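PDB 5GNE: leucine aminopeptidase from Legionella pneumophila, which probably acts as a zinc-dependent aminopeptidase of the M28 family, removing residues one at a time from the amino end of peptides. Local coordinates for residues Met263-Ala268 / Val359-Leu364. Residues are numbered along the deposited sequence; the frame is centred on the assembly and turned at random.
Sequences MQLDQA and VNFTKL. With ZN (zinc ion), chain D.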
loop_
_atom_site.group_PDB
_atom_site.type_symbol
_atom_site.label_atom_id
_atom_site.label_comp_id
_atom_site.label_asym_id
_atom_site.label_seq_id
_atom_site.Cartn_x
_atom_site.Cartn_y
_atom_site.Cartn_z
ATOM N N MET A 263 5.912 -5.361 -1.824
ATOM C CA MET A 263 6.096 -4.007 -2.354
ATOM C C MET A 263 4.862 -3.165 -2.130
ATOM O O MET A 263 3.756 -3.590 -2.431
ATOM C CB MET A 263 6.375 -4.030 -3.837
ATOM C CG MET A 263 6.563 -2.609 -4.489
ATOM S SD MET A 263 7.076 -2.701 -6.168
ATOM C CE MET A 263 8.773 -2.831 -5.906
ATOM N N GLN A 264 5.067 -1.968 -1.585
ATOM C CA GLN A 264 3.983 -1.015 -1.392
ATOM C C GLN A 264 4.136 0.141 -2.330
ATOM O O GLN A 264 5.203 0.785 -2.397
ATOM C CB GLN A 264 3.937 -0.514 0.044
ATOM C CG GLN A 264 2.954 0.599 0.292
ATOM C CD GLN A 264 1.498 0.195 0.253
ATOM O OE1 GLN A 264 1.154 -0.957 -0.018
ATOM N NE2 GLN A 264 0.613 1.172 0.532
ATOM N N LEU A 265 3.058 0.415 -3.045
ATOM C CA LEU A 265 3.001 1.521 -3.973
ATOM C C LEU A 265 2.025 2.548 -3.447
ATOM O O LEU A 265 0.821 2.421 -3.640
ATOM C CB LEU A 265 2.573 1.019 -5.346
ATOM C CG LEU A 265 3.593 0.064 -5.990
ATOM C CD1 LEU A 265 2.975 -0.693 -7.148
ATOM C CD2 LEU A 265 4.832 0.853 -6.474
ATOM N N ASP A 266 2.543 3.572 -2.791
ATOM C CA ASP A 266 1.715 4.649 -2.309
ATOM C C ASP A 266 2.328 5.976 -2.802
ATOM O O ASP A 266 3.384 6.397 -2.329
ATOM C CB ASP A 266 1.625 4.539 -0.789
ATOM C CG ASP A 266 0.508 5.342 -0.201
ATOM O OD1 ASP A 266 -0.172 6.077 -0.947
ATOM O OD2 ASP A 266 0.290 5.199 1.020
ATOM N N GLN A 267 1.603 6.656 -3.693
ATOM C CA GLN A 267 2.093 7.836 -4.437
ATOM C C GLN A 267 3.266 7.514 -5.344
ATOM O O GLN A 267 4.428 7.586 -4.936
ATOM C CB GLN A 267 2.464 8.971 -3.506
ATOM C CG GLN A 267 1.266 9.495 -2.791
ATOM C CD GLN A 267 1.645 10.279 -1.575
ATOM O OE1 GLN A 267 2.357 11.275 -1.668
ATOM N NE2 GLN A 267 1.171 9.841 -0.423
ATOM N N ALA A 268 2.934 7.069 -6.553
ATOM C CA ALA A 268 3.937 6.729 -7.558
ATOM C C ALA A 268 3.953 7.664 -8.770
ATOM O O ALA A 268 4.466 7.282 -9.826
ATOM C CB ALA A 268 3.731 5.316 -8.015
ATOM N N VAL A 359 5.547 5.184 -15.290
ATOM C CA VAL A 359 6.158 4.177 -16.141
ATOM C C VAL A 359 7.404 3.627 -15.443
ATOM O O VAL A 359 7.619 2.427 -15.433
ATOM C CB VAL A 359 6.554 4.732 -17.544
ATOM C CG1 VAL A 359 7.520 3.773 -18.238
ATOM C CG2 VAL A 359 5.326 4.952 -18.412
ATOM N N ASN A 360 8.209 4.491 -14.827
ATOM C CA ASN A 360 9.400 4.009 -14.119
ATOM C C ASN A 360 9.055 3.109 -12.915
ATOM O O ASN A 360 9.704 2.086 -12.713
ATOM C CB ASN A 360 10.292 5.173 -13.685
ATOM C CG ASN A 360 11.121 5.761 -14.855
ATOM O OD1 ASN A 360 11.330 5.106 -15.892
ATOM N ND2 ASN A 360 11.606 6.992 -14.674
ATOM N N PHE A 361 8.039 3.472 -12.124
ATOM C CA PHE A 361 7.558 2.575 -11.059
ATOM C C PHE A 361 7.035 1.249 -11.617
ATOM O O PHE A 361 7.258 0.191 -11.024
ATOM C CB PHE A 361 6.460 3.236 -10.233
ATOM C CG PHE A 361 6.964 4.219 -9.220
ATOM C CD1 PHE A 361 7.117 5.556 -9.552
ATOM C CD2 PHE A 361 7.302 3.804 -7.943
ATOM C CE1 PHE A 361 7.598 6.481 -8.625
ATOM C CE2 PHE A 361 7.772 4.726 -7.005
ATOM C CZ PHE A 361 7.921 6.066 -7.349
ATOM N N THR A 362 6.379 1.287 -12.773
ATOM C CA THR A 362 6.002 0.030 -13.424
ATOM C C THR A 362 7.213 -0.805 -13.806
ATOM O O THR A 362 7.234 -2.014 -13.564
ATOM C CB THR A 362 5.136 0.276 -14.687
ATOM O OG1 THR A 362 4.064 1.141 -14.328
ATOM C CG2 THR A 362 4.547 -1.011 -15.207
ATOM N N LYS A 363 8.242 -0.155 -14.353
ATOM C CA LYS A 363 9.486 -0.862 -14.640
ATOM C C LYS A 363 10.029 -1.507 -13.375
ATOM O O LYS A 363 10.313 -2.718 -13.359
ATOM C CB LYS A 363 10.525 0.068 -15.246
ATOM C CG LYS A 363 10.248 0.428 -16.693
ATOM C CD LYS A 363 11.271 1.398 -17.277
ATOM C CE LYS A 363 11.036 1.540 -18.781
ATOM N NZ LYS A 363 11.748 2.664 -19.396
ATOM N N LEU A 364 10.142 -0.711 -12.314
ATOM C CA LEU A 364 10.671 -1.214 -11.060
ATOM C C LEU A 364 9.908 -2.421 -10.568
ATOM O O LEU A 364 10.496 -3.448 -10.299
ATOM C CB LEU A 364 10.643 -0.125 -9.995
ATOM C CG LEU A 364 11.101 -0.623 -8.624
ATOM C CD1 LEU A 364 12.517 -1.151 -8.685
ATOM C CD2 LEU A 364 10.992 0.513 -7.612
HETATM ZN ZN ZN D . -1.381 6.938 0.375
#
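Phe-361 reaches from helix 355-373 to Ala-268 and Leu-265. Phe-361 CB lies 4.1 Å from Ala-268 CB. With chi1 at -79°, Phe-361 CG stands anti to the carbonyl carbon and meets Ala-268 CB at 3.6 Å. That methyl sits over one ring face, Ala-268 CB being 3.7 Å from the centroid of the Phe-361 ring and only 16° off its normal, which meets the geometry of a CH-pi contact. Further out the two flanks of the ring differ: Phe-361 CD1 approaches Ala-268 O at 3.2 Å, with CE1 also near this oxygen, whereas Phe-361 CD2 meets Leu-265 CD2 obliquely at 4.1 Å. Phe-361 CZ, at the tip, ends 4.0 Å from Ala-268 CA. One helical turn on, Leu-364 CG touches Met-263 CE at 4.2 Å, and Pro-331 of the neighbouring strand 328-332 borders both residues. All five touching residues are buried. Between Leu-265 and Ala-268, Asp-266 binds the zinc ion at 2.0 Å through OD1 and more loosely through OD2; His-191 and Asp-204 are the other protein ligands of this zinc. Helix 355-373 thus packs against residues 263-268, which run on from a central strand of the mixed sheet to a metal ligand, as in M28 zinc exopeptidases.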